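Local coordinates for protein peptidoglycan glycosyltransferase (Eggerthella lenta, PDB 4MNR) that is a penicillin-binding protein, with a dimerisation-type N-terminal region and a transpeptidase-family domain that belongs to the same clan as the beta-lactamases, at residues S179-P183 / P317-V321; F264-I270 / E323-V327; L125-A131 / I429-E435; L280-D286 / R311-P317; M145-Y151 / T171-A177. All coordinates share one frame; numbering follows the deposited sequence.

Contact 1 (S179-P183 / P317-V321); sequences SLYAP and PQATV
Tyr-181 and Ala-319 pair two extended loops through a single antiparallel bridge, buried close to the middle of the chain, where the lead-in to helix 188-197 passes the lead-in to helix 321-332. Both backbone bonds of the pair measure 2.8 Å, from Tyr-181 N to Ala-319 O and from Ala-319 N to Tyr-181 O. The pairing stops after this one bridge, and side chains and a water take over on either side of it. At one end the proline rings meet nearly at right angles, Pro-183 CG 3.7 Å from Pro-317 CG. Pro-183 CD lies 3.2 Å from Pro-317 O, which is buried with no polar partner in the model. At the other end a water links Ser-179 O to Val-321 N, taking up the first amide of the helix. Leu-180 lays CD2 against Thr-320, 3.9 Å from CG2, while CG2 of Val-321 meets Tyr-181 CE2 at 4.0 Å, and the phenol beyond is held by a bond from OH to Glu-432. Thr-320 places OG1 between its own N and carbonyl carbon (chi1 58°), from where it caps Glu-323 N. The result is an isolated beta bridge running straight into a helix N-cap, beside the antiparallel sheet of a penicillin-binding transpeptidase domain.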
# COMPACT_ATOMS: atom_id res chain seq x y z
N SER A 179 -7.14 0.37 6.41
CA SER A 179 -7.17 1.79 6.78
C SER A 179 -6.93 2.73 5.59
O SER A 179 -6.02 2.50 4.80
CB SER A 179 -6.09 2.05 7.84
OG SER A 179 -6.37 1.34 9.03
N LEU A 180 -7.72 3.80 5.48
CA LEU A 180 -7.48 4.81 4.44
C LEU A 180 -6.52 5.89 4.90
O LEU A 180 -6.66 6.42 6.01
CB LEU A 180 -8.78 5.48 4.00
CG LEU A 180 -9.76 4.60 3.23
CD1 LEU A 180 -11.04 5.40 2.93
CD2 LEU A 180 -9.13 4.08 1.96
N TYR A 181 -5.60 6.25 4.03
CA TYR A 181 -4.64 7.32 4.29
C TYR A 181 -4.66 8.33 3.16
O TYR A 181 -4.97 7.99 2.02
CB TYR A 181 -3.22 6.75 4.33
CG TYR A 181 -2.85 5.91 5.54
CD1 TYR A 181 -2.34 6.51 6.69
CD2 TYR A 181 -2.97 4.52 5.53
CE1 TYR A 181 -1.97 5.76 7.79
CE2 TYR A 181 -2.62 3.77 6.63
CZ TYR A 181 -2.11 4.39 7.75
OH TYR A 181 -1.74 3.65 8.86
N ALA A 182 -4.28 9.58 3.45
CA ALA A 182 -3.93 10.50 2.37
C ALA A 182 -2.57 10.06 1.83
O ALA A 182 -1.62 9.90 2.61
CB ALA A 182 -3.83 11.90 2.89
N PRO A 183 -2.45 9.87 0.51
CA PRO A 183 -1.18 9.36 -0.02
C PRO A 183 -0.14 10.45 -0.21
O PRO A 183 1.04 10.14 -0.41
CB PRO A 183 -1.58 8.78 -1.38
CG PRO A 183 -2.76 9.62 -1.81
CD PRO A 183 -3.51 9.93 -0.52
N PRO A 317 -7.50 12.23 -3.07
CA PRO A 317 -7.45 10.77 -2.89
C PRO A 317 -7.27 10.30 -1.45
O PRO A 317 -6.57 10.94 -0.66
CB PRO A 317 -6.22 10.38 -3.70
CG PRO A 317 -5.34 11.61 -3.65
CD PRO A 317 -6.29 12.76 -3.72
N GLN A 318 -7.92 9.19 -1.12
CA GLN A 318 -7.65 8.47 0.12
C GLN A 318 -7.42 7.04 -0.29
O GLN A 318 -8.22 6.47 -1.04
CB GLN A 318 -8.85 8.53 1.06
CG GLN A 318 -9.30 9.93 1.39
CD GLN A 318 -10.47 9.93 2.35
OE1 GLN A 318 -11.55 10.43 2.04
NE2 GLN A 318 -10.26 9.36 3.53
N ALA A 319 -6.35 6.44 0.21
CA ALA A 319 -5.99 5.12 -0.29
C ALA A 319 -5.54 4.22 0.84
O ALA A 319 -5.00 4.69 1.84
CB ALA A 319 -4.88 5.24 -1.32
N THR A 320 -5.71 2.92 0.63
CA THR A 320 -5.05 1.96 1.52
C THR A 320 -3.60 1.79 1.11
O THR A 320 -3.22 2.13 0.00
CB THR A 320 -5.74 0.60 1.48
OG1 THR A 320 -5.75 0.10 0.13
CG2 THR A 320 -7.15 0.71 1.97
N VAL A 321 -2.77 1.23 2.00
CA VAL A 321 -1.39 0.96 1.64
C VAL A 321 -1.35 -0.10 0.53
O VAL A 321 -0.54 -0.04 -0.39
CB VAL A 321 -0.57 0.53 2.87
CG1 VAL A 321 0.89 0.26 2.48
CG2 VAL A 321 -0.66 1.62 3.93
O HOH W 1 -4.24 0.51 4.37

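Contact 2 (F264-I270 / E323-V327); sequences FGFNKEI and EMAMV
Phe-264, Phe-266 and Ile-270 close over one side of helix 321-332, with Glu-323 at their centre. The backbone that presents them leaves helix 242-263 in a Schellman motif, with Gly-265 at positive phi (114°), and continues into a type II turn from Gly-265 to Lys-268. Phe-264 stands at about a right angle to Val-327, its CD1 4.0 Å from CG2, and also leans on helix 188-197. Phe-266 lies across Glu-323: CE1 is 3.6 Å from OE2, ring and carboxylate planes are 59° apart, and the ring edge at the neighbouring CZ meets Met-324 SE at 4.3 Å. Glu-323 arrives there by bending at chi2 (65°), which lifts the carboxylate off the helix and into the curve of the loop. OE2 then sits 2.7 Å from Phe-264 O, while OE1, packed near Gly-265, is buried without a partner in the model. Phe-266 and Ile-270 flank the carboxylate. Close by, Met-326, a selenomethionine, runs out extended to its selenium and turns only at chi3, bringing it tip to tip with Ile-270: methyl CE stops 3.7 Å from CD1.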
# COMPACT_ATOMS: atom_id res chain seq x y z
N PHE A 264 -6.57 3.19 -11.91
CA PHE A 264 -5.64 2.55 -10.99
C PHE A 264 -6.36 1.93 -9.81
O PHE A 264 -5.73 1.39 -8.91
CB PHE A 264 -4.64 3.57 -10.43
CG PHE A 264 -3.49 3.87 -11.35
CD1 PHE A 264 -2.27 3.21 -11.19
CD2 PHE A 264 -3.59 4.83 -12.33
CE1 PHE A 264 -1.19 3.49 -12.00
CE2 PHE A 264 -2.52 5.12 -13.16
CZ PHE A 264 -1.32 4.45 -13.00
N GLY A 265 -7.68 2.00 -9.80
CA GLY A 265 -8.43 1.29 -8.78
C GLY A 265 -9.18 2.13 -7.78
O GLY A 265 -9.90 1.58 -6.94
N PHE A 266 -9.04 3.45 -7.85
CA PHE A 266 -9.84 4.30 -6.97
C PHE A 266 -11.33 4.16 -7.30
O PHE A 266 -11.72 4.01 -8.46
CB PHE A 266 -9.35 5.76 -7.03
CG PHE A 266 -8.04 5.98 -6.32
CD1 PHE A 266 -6.85 5.59 -6.90
CD2 PHE A 266 -8.02 6.54 -5.05
CE1 PHE A 266 -5.64 5.77 -6.24
CE2 PHE A 266 -6.82 6.74 -4.38
CZ PHE A 266 -5.62 6.35 -4.97
N ASN A 267 -12.16 4.21 -6.26
CA ASN A 267 -13.62 4.06 -6.38
C ASN A 267 -14.06 2.71 -6.92
O ASN A 267 -15.17 2.59 -7.45
CB ASN A 267 -14.24 5.18 -7.22
CG ASN A 267 -14.09 6.54 -6.58
OD1 ASN A 267 -13.97 6.66 -5.36
ND2 ASN A 267 -14.12 7.58 -7.40
N LYS A 268 -13.20 1.71 -6.77
CA LYS A 268 -13.56 0.33 -7.10
C LYS A 268 -13.49 -0.53 -5.84
O LYS A 268 -12.57 -0.39 -5.03
CB LYS A 268 -12.60 -0.24 -8.14
CG LYS A 268 -12.43 0.60 -9.39
CD LYS A 268 -13.68 0.57 -10.26
CE LYS A 268 -13.48 1.42 -11.50
NZ LYS A 268 -12.18 1.12 -12.16
N GLU A 269 -14.46 -1.40 -5.66
CA GLU A 269 -14.38 -2.36 -4.58
C GLU A 269 -13.48 -3.49 -5.05
O GLU A 269 -13.75 -4.16 -6.04
CB GLU A 269 -15.76 -2.87 -4.17
CG GLU A 269 -16.47 -1.94 -3.18
CD GLU A 269 -17.96 -2.21 -3.07
OE1 GLU A 269 -18.71 -1.73 -3.94
OE2 GLU A 269 -18.37 -2.89 -2.11
N ILE A 270 -12.36 -3.65 -4.35
CA ILE A 270 -11.41 -4.68 -4.72
C ILE A 270 -11.55 -5.85 -3.77
O ILE A 270 -11.53 -5.68 -2.55
CB ILE A 270 -9.98 -4.11 -4.74
CG1 ILE A 270 -9.82 -3.23 -5.98
CG2 ILE A 270 -8.95 -5.24 -4.74
CD1 ILE A 270 -8.81 -2.11 -5.83
N GLU A 323 -3.59 -0.40 -1.83
CA GLU A 323 -3.87 0.31 -3.07
C GLU A 323 -2.62 1.00 -3.60
O GLU A 323 -2.35 0.96 -4.80
CB GLU A 323 -4.99 1.34 -2.89
CG GLU A 323 -5.12 2.35 -4.03
CD GLU A 323 -5.54 1.71 -5.36
OE1 GLU A 323 -6.31 0.73 -5.36
OE2 GLU A 323 -5.09 2.20 -6.42
N MSE A 324 -1.84 1.63 -2.72
CA MSE A 324 -0.62 2.29 -3.20
C MSE A 324 0.41 1.30 -3.71
O MSE A 324 1.15 1.59 -4.64
CB MSE A 324 -0.04 3.24 -2.14
CG MSE A 324 -0.98 4.36 -1.76
SE MSE A 324 -1.76 5.30 -3.30
CE MSE A 324 -0.11 5.89 -4.17
N ALA A 325 0.46 0.10 -3.13
CA ALA A 325 1.32 -0.93 -3.66
C ALA A 325 0.83 -1.35 -5.04
O ALA A 325 1.63 -1.56 -5.94
CB ALA A 325 1.37 -2.13 -2.71
N MSE A 326 -0.49 -1.44 -5.21
CA MSE A 326 -1.06 -1.75 -6.52
C MSE A 326 -0.72 -0.69 -7.56
O MSE A 326 -0.49 -1.00 -8.73
CB MSE A 326 -2.58 -1.95 -6.42
CG MSE A 326 -2.91 -3.20 -5.58
SE MSE A 326 -4.81 -3.28 -5.14
CE MSE A 326 -5.47 -3.13 -6.91
N VAL A 327 -0.70 0.58 -7.14
CA VAL A 327 -0.26 1.64 -8.05
C VAL A 327 1.17 1.37 -8.51
O VAL A 327 1.49 1.47 -9.69
CB VAL A 327 -0.37 3.04 -7.38
CG1 VAL A 327 0.37 4.07 -8.21
CG2 VAL A 327 -1.82 3.43 -7.23

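Contact 3 (L125-A131 / I429-E435); sequences LAGRKGA and IVIEDGE
Leu-125 CD2 and Ile-431 CD1 meet at 3.6 Å, and Ile-429 CD1 approaches the same leucine methyl at 4.1 Å. The two isoleucines project from one face of strand 425-431, the face lined by helix 438-453, and Leu-125 joins them from the end of helix 115-125. On the opposite face Ala-131 meets Arg-175 and Ala-176, and Val-430 packs by Tyr-181 and Trp-413. Between these layers runs the backbone pairing. Ala-131 and Val-430 form a hydrogen-bonded antiparallel pair, with Ala-131 N to Val-430 O at 3.1 Å and Val-430 N to Ala-131 O at 2.9 Å. Gly-130 faces Ile-431 as a non-hydrogen-bonded pair, and in its extended conformation at positive phi (158°) its CA passes close to Val-430 O. The strands joined here come first and last in sequence within the five-stranded antiparallel sheet of the transpeptidase domain, where they lie side by side, strand 425-431 being the central one. The pairing continues outward with Glu-432 N to Lys-129 O, 2.7 Å; type II turns, Leu-125 to Arg-128 and Ile-431 to Gly-434, flank this end. Glu-432 passes alongside the aliphatic part of Lys-129, its OE2 salt-bridged to Arg-175 and hydrogen-bonded to Tyr-181. Arg-128 lies over Ile-431, CD 3.7 Å from CG2, and bends at chi2 to reach Glu-435. There NH1 meets OE1 at 2.8 Å in a nearly straight salt bridge (166°), in the guanidinium plane and on the syn lone pair, although the two planar groups stand almost perpendicular. One water bridges Lys-129 N and Glu-432 O; a second, bound to Arg-128 NH1, reaches that carbonyl weakly.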
# COMPACT_ATOMS: atom_id res chain seq x y z
N LEU A 125 9.00 -1.01 10.58
CA LEU A 125 7.94 -0.31 11.30
C LEU A 125 8.11 -0.34 12.82
O LEU A 125 7.31 0.26 13.53
CB LEU A 125 6.59 -0.96 10.99
CG LEU A 125 6.17 -0.98 9.53
CD1 LEU A 125 4.92 -1.83 9.36
CD2 LEU A 125 5.94 0.43 9.07
N ALA A 126 9.12 -1.04 13.32
CA ALA A 126 9.25 -1.26 14.76
C ALA A 126 9.31 0.06 15.55
O ALA A 126 10.14 0.92 15.27
CB ALA A 126 10.46 -2.13 15.06
N GLY A 127 8.42 0.21 16.52
CA GLY A 127 8.40 1.41 17.34
C GLY A 127 7.66 2.57 16.69
O GLY A 127 7.61 3.67 17.25
N ARG A 128 7.08 2.31 15.53
CA ARG A 128 6.35 3.34 14.79
C ARG A 128 4.89 2.95 14.63
O ARG A 128 4.48 1.85 15.01
CB ARG A 128 6.93 3.47 13.38
CG ARG A 128 8.44 3.49 13.31
CD ARG A 128 8.90 4.89 13.07
NE ARG A 128 10.35 5.02 12.97
CZ ARG A 128 10.95 6.17 12.75
NH1 ARG A 128 10.22 7.27 12.61
NH2 ARG A 128 12.27 6.25 12.68
N LYS A 129 4.12 3.87 14.07
CA LYS A 129 2.77 3.59 13.62
C LYS A 129 2.79 3.64 12.09
O LYS A 129 3.33 4.58 11.50
CB LYS A 129 1.85 4.68 14.16
CG LYS A 129 0.41 4.30 14.26
CD LYS A 129 -0.21 5.04 15.43
CE LYS A 129 0.54 4.71 16.71
NZ LYS A 129 -0.15 5.24 17.93
N GLY A 130 2.22 2.64 11.45
CA GLY A 130 2.18 2.64 10.00
C GLY A 130 1.99 1.26 9.41
O GLY A 130 1.51 0.35 10.08
N ALA A 131 2.38 1.10 8.15
CA ALA A 131 2.15 -0.16 7.47
C ALA A 131 3.07 -0.33 6.30
O ALA A 131 3.57 0.65 5.73
CB ALA A 131 0.70 -0.25 7.00
N ILE A 429 5.19 1.74 1.72
CA ILE A 429 5.31 1.87 3.16
C ILE A 429 4.85 3.26 3.57
O ILE A 429 5.10 4.24 2.86
CB ILE A 429 6.77 1.62 3.63
CG1 ILE A 429 6.90 1.72 5.15
CG2 ILE A 429 7.73 2.58 2.98
CD1 ILE A 429 8.23 1.12 5.68
N VAL A 430 4.12 3.33 4.68
CA VAL A 430 3.79 4.62 5.28
C VAL A 430 4.22 4.60 6.73
O VAL A 430 3.97 3.63 7.46
CB VAL A 430 2.29 5.00 5.16
CG1 VAL A 430 1.41 3.94 5.83
CG2 VAL A 430 2.06 6.41 5.76
N ILE A 431 4.92 5.65 7.14
CA ILE A 431 5.27 5.83 8.55
C ILE A 431 4.50 7.05 9.06
O ILE A 431 4.79 8.17 8.66
CB ILE A 431 6.77 6.12 8.72
CG1 ILE A 431 7.62 5.01 8.10
CG2 ILE A 431 7.10 6.30 10.21
CD1 ILE A 431 7.48 3.69 8.77
N GLU A 432 3.55 6.84 9.96
CA GLU A 432 2.77 7.97 10.47
C GLU A 432 3.62 8.91 11.34
O GLU A 432 4.45 8.47 12.14
CB GLU A 432 1.56 7.49 11.27
CG GLU A 432 0.57 6.67 10.46
CD GLU A 432 -0.57 6.14 11.29
OE1 GLU A 432 -1.06 6.86 12.19
OE2 GLU A 432 -0.99 4.99 11.04
N ASP A 433 3.41 10.21 11.16
CA ASP A 433 4.12 11.22 11.95
C ASP A 433 5.63 11.03 11.88
O ASP A 433 6.32 11.12 12.89
CB ASP A 433 3.66 11.18 13.41
CG ASP A 433 2.15 11.20 13.53
OD1 ASP A 433 1.53 12.12 12.94
OD2 ASP A 433 1.59 10.29 14.17
N GLY A 434 6.13 10.74 10.69
CA GLY A 434 7.53 10.40 10.52
C GLY A 434 8.40 11.59 10.18
O GLY A 434 7.92 12.58 9.65
N GLU A 435 9.69 11.50 10.51
CA GLU A 435 10.67 12.51 10.12
C GLU A 435 10.71 12.57 8.60
O GLU A 435 10.38 11.59 7.94
CB GLU A 435 12.05 12.12 10.65
CG GLU A 435 12.12 11.91 12.15
CD GLU A 435 11.65 10.54 12.61
OE1 GLU A 435 11.24 9.72 11.76
OE2 GLU A 435 11.70 10.27 13.83
O HOH W 2 7.54 7.80 13.30
O HOH W 3 5.14 6.58 13.75

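Contact 4 (L280-D286 / R311-P317); sequences LMPSAED and RESPAGP
Ser-313 OG sits between two residues of the opposite segment, accepting from Ser-283 N at 3.1 Å in a nearly straight bond (171°) and donating to Asp-286 OD2 at 2.5 Å, on that oxygen's anti lone pair. A weak bond from Ser-313 N reaches the same OD2. With chi1 at 76° the hydroxyl is turned toward the start of helix 284-289. Next to this polar knot, Pro-282 packs its ring on the backbone, CD 3.5 Å from Gly-316 N. Leu-280 crosses Pro-314 at about a right angle, Leu-280 CD1 3.9 Å from Pro-314 CB, and Met-281 runs side by side with Pro-317, SE 3.8 Å from CB. Arg-311 forms the outer layer: its guanidinium lies with one face under Asp-286 OD2, which is 4.1 Å above the plane, a contact of charges alone. NE and NH2 keep it there by bonding Ser-313 O and Pro-314 O, and Glu-293 adds a salt bridge. Waters join Glu-312 to Asp-286 and Ser-283 at the solvent side. Ser-283 OG accepts from Asp-286 N, making a helix N-cap in which Ser-313 of the neighbouring loop links the cap residue's N to the Asp-286 carboxylate.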
# COMPACT_ATOMS: atom_id res chain seq x y z
N LEU A 280 -10.71 6.14 -2.35
CA LEU A 280 -11.71 7.13 -2.75
C LEU A 280 -11.15 8.31 -3.53
O LEU A 280 -10.05 8.78 -3.26
CB LEU A 280 -12.42 7.67 -1.50
CG LEU A 280 -13.05 6.62 -0.59
CD1 LEU A 280 -13.59 7.25 0.68
CD2 LEU A 280 -14.14 5.94 -1.36
N MSE A 281 -11.94 8.76 -4.51
CA MSE A 281 -11.68 10.00 -5.25
C MSE A 281 -12.97 10.80 -5.32
O MSE A 281 -14.06 10.22 -5.39
CB MSE A 281 -11.22 9.71 -6.68
CG MSE A 281 -9.75 9.50 -6.84
SE MSE A 281 -8.63 11.07 -6.50
CE MSE A 281 -8.83 12.15 -8.11
N PRO A 282 -12.87 12.13 -5.31
CA PRO A 282 -14.10 12.91 -5.47
C PRO A 282 -14.69 12.70 -6.86
O PRO A 282 -13.99 12.24 -7.76
CB PRO A 282 -13.63 14.36 -5.34
CG PRO A 282 -12.33 14.28 -4.64
CD PRO A 282 -11.70 12.97 -5.04
N SER A 283 -15.96 13.05 -7.02
CA SER A 283 -16.58 13.01 -8.34
C SER A 283 -15.96 14.11 -9.20
O SER A 283 -15.47 15.12 -8.68
CB SER A 283 -18.09 13.22 -8.23
OG SER A 283 -18.41 14.54 -7.82
N ALA A 284 -15.98 13.92 -10.51
CA ALA A 284 -15.52 14.96 -11.42
C ALA A 284 -16.37 16.22 -11.24
O ALA A 284 -15.86 17.33 -11.34
CB ALA A 284 -15.56 14.49 -12.86
N GLU A 285 -17.65 16.03 -10.95
CA GLU A 285 -18.57 17.14 -10.72
C GLU A 285 -18.13 18.02 -9.55
O GLU A 285 -18.12 19.25 -9.66
CB GLU A 285 -19.99 16.64 -10.49
CG GLU A 285 -20.74 16.25 -11.76
CD GLU A 285 -22.15 15.75 -11.47
OE1 GLU A 285 -22.52 15.63 -10.29
OE2 GLU A 285 -22.90 15.49 -12.45
N ASP A 286 -17.75 17.40 -8.43
CA ASP A 286 -17.25 18.16 -7.28
C ASP A 286 -15.90 18.84 -7.55
O ASP A 286 -15.68 19.97 -7.13
CB ASP A 286 -17.18 17.28 -6.02
CG ASP A 286 -18.53 17.16 -5.33
OD1 ASP A 286 -19.36 18.09 -5.46
OD2 ASP A 286 -18.77 16.14 -4.64
N ARG A 311 -22.53 17.88 0.51
CA ARG A 311 -21.49 17.37 -0.38
C ARG A 311 -21.78 15.92 -0.77
O ARG A 311 -22.02 15.07 0.10
CB ARG A 311 -20.10 17.51 0.22
CG ARG A 311 -19.02 16.94 -0.70
CD ARG A 311 -17.64 17.19 -0.20
NE ARG A 311 -16.67 16.46 -1.00
CZ ARG A 311 -15.79 17.03 -1.82
NH1 ARG A 311 -15.74 18.35 -1.94
NH2 ARG A 311 -14.94 16.26 -2.50
N GLU A 312 -21.77 15.65 -2.07
CA GLU A 312 -22.19 14.35 -2.59
C GLU A 312 -21.10 13.30 -2.60
O GLU A 312 -21.37 12.11 -2.42
CB GLU A 312 -22.74 14.51 -4.01
CG GLU A 312 -23.83 15.56 -4.15
CD GLU A 312 -24.28 15.75 -5.59
OE1 GLU A 312 -23.53 15.36 -6.51
OE2 GLU A 312 -25.39 16.30 -5.80
N SER A 313 -19.86 13.72 -2.81
CA SER A 313 -18.78 12.75 -2.99
C SER A 313 -17.71 12.88 -1.90
O SER A 313 -17.65 13.89 -1.21
CB SER A 313 -18.18 12.91 -4.40
OG SER A 313 -17.35 14.06 -4.48
N PRO A 314 -16.88 11.84 -1.72
CA PRO A 314 -15.87 11.93 -0.66
C PRO A 314 -14.73 12.86 -1.05
O PRO A 314 -14.63 13.26 -2.21
CB PRO A 314 -15.33 10.49 -0.56
CG PRO A 314 -15.57 9.91 -1.89
CD PRO A 314 -16.86 10.51 -2.37
N ALA A 315 -13.91 13.24 -0.07
CA ALA A 315 -12.64 13.89 -0.35
C ALA A 315 -11.69 12.83 -0.89
O ALA A 315 -11.83 11.64 -0.60
CB ALA A 315 -12.06 14.51 0.92
N GLY A 316 -10.70 13.24 -1.67
CA GLY A 316 -9.73 12.27 -2.13
C GLY A 316 -8.56 12.98 -2.76
O GLY A 316 -8.64 14.18 -3.00
N PRO A 317 -7.50 12.23 -3.07
CA PRO A 317 -7.45 10.77 -2.89
C PRO A 317 -7.27 10.30 -1.45
O PRO A 317 -6.57 10.94 -0.66
CB PRO A 317 -6.22 10.38 -3.70
CG PRO A 317 -5.34 11.61 -3.65
CD PRO A 317 -6.29 12.76 -3.72
O HOH W 4 -20.94 14.46 -6.73
O HOH W 5 -21.55 18.03 -3.86

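Contact 5 (M145-Y151 / T171-A177); sequences MASAPTY and TLVDRAA
Ala-176 presses its methyl against the outer strand 142-148, fitting between the side chain of Met-145 and the carbonyl of Ala-146, with CB 3.6 Å from Met-145 CG. The loop that supplies it is folded by an Asx motif, Asp-174 OD1 accepting from Ala-177 N, and lies over the face of the five-stranded antiparallel sheet away from helix 115-125. Met-145, a selenomethionine, extends along the loop until its CE touches the methyl of Ala-177. The next bump comes from the strand: Ser-147 points into the bend at Arg-175 and Ala-176. In the conformer described, one of two deposited, OG accepts a hydrogen bond from Ala-176 N at 3.2 Å and a weak one from Arg-175 N. Arg-175 then stretches along the strand, CD 3.3 Å from Ala-148 O, and CD of Pro-149, which follows a cis peptide, lies over one face of the guanidinium, 3.6 Å from NH1. The charge is met elsewhere, by Glu-432 at NE, while NH2 bonds Ser-170. Farther on, Tyr-151 fits against two neighbouring side chains at once: Thr-171 CG2 comes within 3.7 Å of CD1, and Leu-172, its side chain crossing that of Tyr-151 at about a right angle, brings CD2 to 3.8 Å from CZ. Between Pro-149 and the loop a single water donates to Pro-149 O and Val-173 O and accepts from Arg-175 NH1, lying in the guanidinium plane 2.9 Å from that nitrogen.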
# COMPACT_ATOMS: atom_id res chain seq x y z
N MSE A 145 3.05 -8.20 4.53
CA MSE A 145 1.96 -7.29 4.85
C MSE A 145 2.04 -7.08 6.35
O MSE A 145 1.76 -8.00 7.12
CB MSE A 145 0.61 -7.87 4.41
CG MSE A 145 -0.57 -6.99 4.74
SE MSE A 145 -2.20 -7.63 3.85
CE MSE A 145 -2.07 -6.52 2.28
N ALA A 146 2.49 -5.89 6.76
CA ALA A 146 2.74 -5.58 8.18
C ALA A 146 2.06 -4.30 8.63
O ALA A 146 1.99 -3.33 7.89
CB ALA A 146 4.23 -5.46 8.45
N SER A 147 1.56 -4.32 9.86
CA SER A 147 1.01 -3.12 10.49
C SER A 147 1.71 -2.92 11.83
O SER A 147 2.16 -3.89 12.45
CB SER A 147 -0.49 -3.27 10.73
OG SER A 147 -1.17 -3.59 9.52
N ALA A 148 1.82 -1.66 12.25
CA ALA A 148 2.41 -1.33 13.54
C ALA A 148 1.59 -0.20 14.16
O ALA A 148 1.15 0.69 13.46
CB ALA A 148 3.86 -0.89 13.36
N PRO A 149 1.39 -0.23 15.49
CA PRO A 149 1.91 -1.19 16.47
C PRO A 149 1.32 -2.57 16.30
O PRO A 149 0.27 -2.76 15.68
CB PRO A 149 1.46 -0.60 17.81
CG PRO A 149 1.17 0.82 17.55
CD PRO A 149 0.64 0.86 16.14
N THR A 150 2.04 -3.55 16.84
CA THR A 150 1.61 -4.92 16.68
C THR A 150 1.64 -5.64 18.02
O THR A 150 1.79 -5.02 19.08
CB THR A 150 2.46 -5.63 15.59
OG1 THR A 150 1.86 -6.89 15.26
CG2 THR A 150 3.90 -5.83 16.06
N TYR A 151 1.46 -6.96 17.96
CA TYR A 151 1.30 -7.78 19.15
C TYR A 151 1.62 -9.22 18.81
O TYR A 151 1.63 -9.61 17.63
CB TYR A 151 -0.15 -7.69 19.67
CG TYR A 151 -1.20 -8.16 18.68
CD1 TYR A 151 -1.59 -7.36 17.62
CD2 TYR A 151 -1.80 -9.41 18.81
CE1 TYR A 151 -2.54 -7.78 16.72
CE2 TYR A 151 -2.75 -9.84 17.90
CZ TYR A 151 -3.12 -9.02 16.86
OH TYR A 151 -4.07 -9.44 15.96
N THR A 171 -3.60 -0.86 18.54
CA THR A 171 -2.76 -2.00 18.20
C THR A 171 -3.46 -3.01 17.27
O THR A 171 -2.84 -3.60 16.39
CB THR A 171 -2.31 -2.73 19.49
OG1 THR A 171 -1.51 -1.86 20.29
CG2 THR A 171 -1.51 -3.97 19.18
N LEU A 172 -4.76 -3.20 17.48
CA LEU A 172 -5.51 -4.19 16.71
C LEU A 172 -5.89 -3.73 15.31
O LEU A 172 -6.41 -4.52 14.52
CB LEU A 172 -6.76 -4.62 17.48
CG LEU A 172 -6.53 -5.60 18.62
CD1 LEU A 172 -7.80 -5.77 19.44
CD2 LEU A 172 -6.05 -6.95 18.10
N VAL A 173 -5.63 -2.46 15.00
CA VAL A 173 -6.03 -1.91 13.71
C VAL A 173 -5.17 -2.47 12.59
O VAL A 173 -3.94 -2.45 12.67
CB VAL A 173 -5.97 -0.37 13.71
CG1 VAL A 173 -6.25 0.18 12.31
CG2 VAL A 173 -6.95 0.21 14.73
N ASP A 174 -5.82 -2.97 11.54
CA ASP A 174 -5.12 -3.40 10.33
C ASP A 174 -4.81 -2.17 9.50
O ASP A 174 -5.68 -1.61 8.84
CB ASP A 174 -6.00 -4.38 9.53
CG ASP A 174 -5.33 -4.90 8.26
OD1 ASP A 174 -4.45 -4.22 7.69
OD2 ASP A 174 -5.70 -6.01 7.81
N ARG A 175 -3.56 -1.72 9.54
CA ARG A 175 -3.20 -0.52 8.81
C ARG A 175 -2.78 -0.77 7.38
O ARG A 175 -2.77 0.15 6.57
CB ARG A 175 -2.07 0.22 9.53
CG ARG A 175 -2.54 0.93 10.81
CD ARG A 175 -1.37 1.59 11.53
NE ARG A 175 -1.84 2.60 12.47
CZ ARG A 175 -2.29 2.33 13.69
NH1 ARG A 175 -2.31 1.09 14.15
NH2 ARG A 175 -2.73 3.32 14.46
N ALA A 176 -2.41 -2.00 7.06
CA ALA A 176 -1.90 -2.32 5.72
C ALA A 176 -2.98 -2.48 4.67
O ALA A 176 -2.79 -2.10 3.50
CB ALA A 176 -1.01 -3.57 5.77
N ALA A 177 -4.09 -3.09 5.06
CA ALA A 177 -5.20 -3.33 4.14
C ALA A 177 -6.44 -2.57 4.58
O ALA A 177 -7.27 -2.22 3.75
CB ALA A 177 -5.50 -4.81 4.06
O HOH W 6 -1.53 -1.63 13.73

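Overall arrangement
Contacts 1, 2 and 3 are buried, the first two lying nearest the chain centre; these two share the region before and along helix 321-332 and touch through Phe-266, Pro-317 and Ala-319. Contact 3 pairs two strands of the antiparallel sheet, and contact 5 lays a loop over the next strand. Glu-432 of contact 3 bonds Arg-175 of contact 5 and Tyr-181 of contact 1. Contact 4 is the most peripheral, yet it shares Pro-317 with contact 1, while Asn-267 OD1 of contact 2 bonds Met-281 N. Chemistry follows position: apolar packing dominates contact 2, backbone pairing contacts 1 and 3, while waters and charged groups gather at the outer parts of contacts 3, 4 and 5.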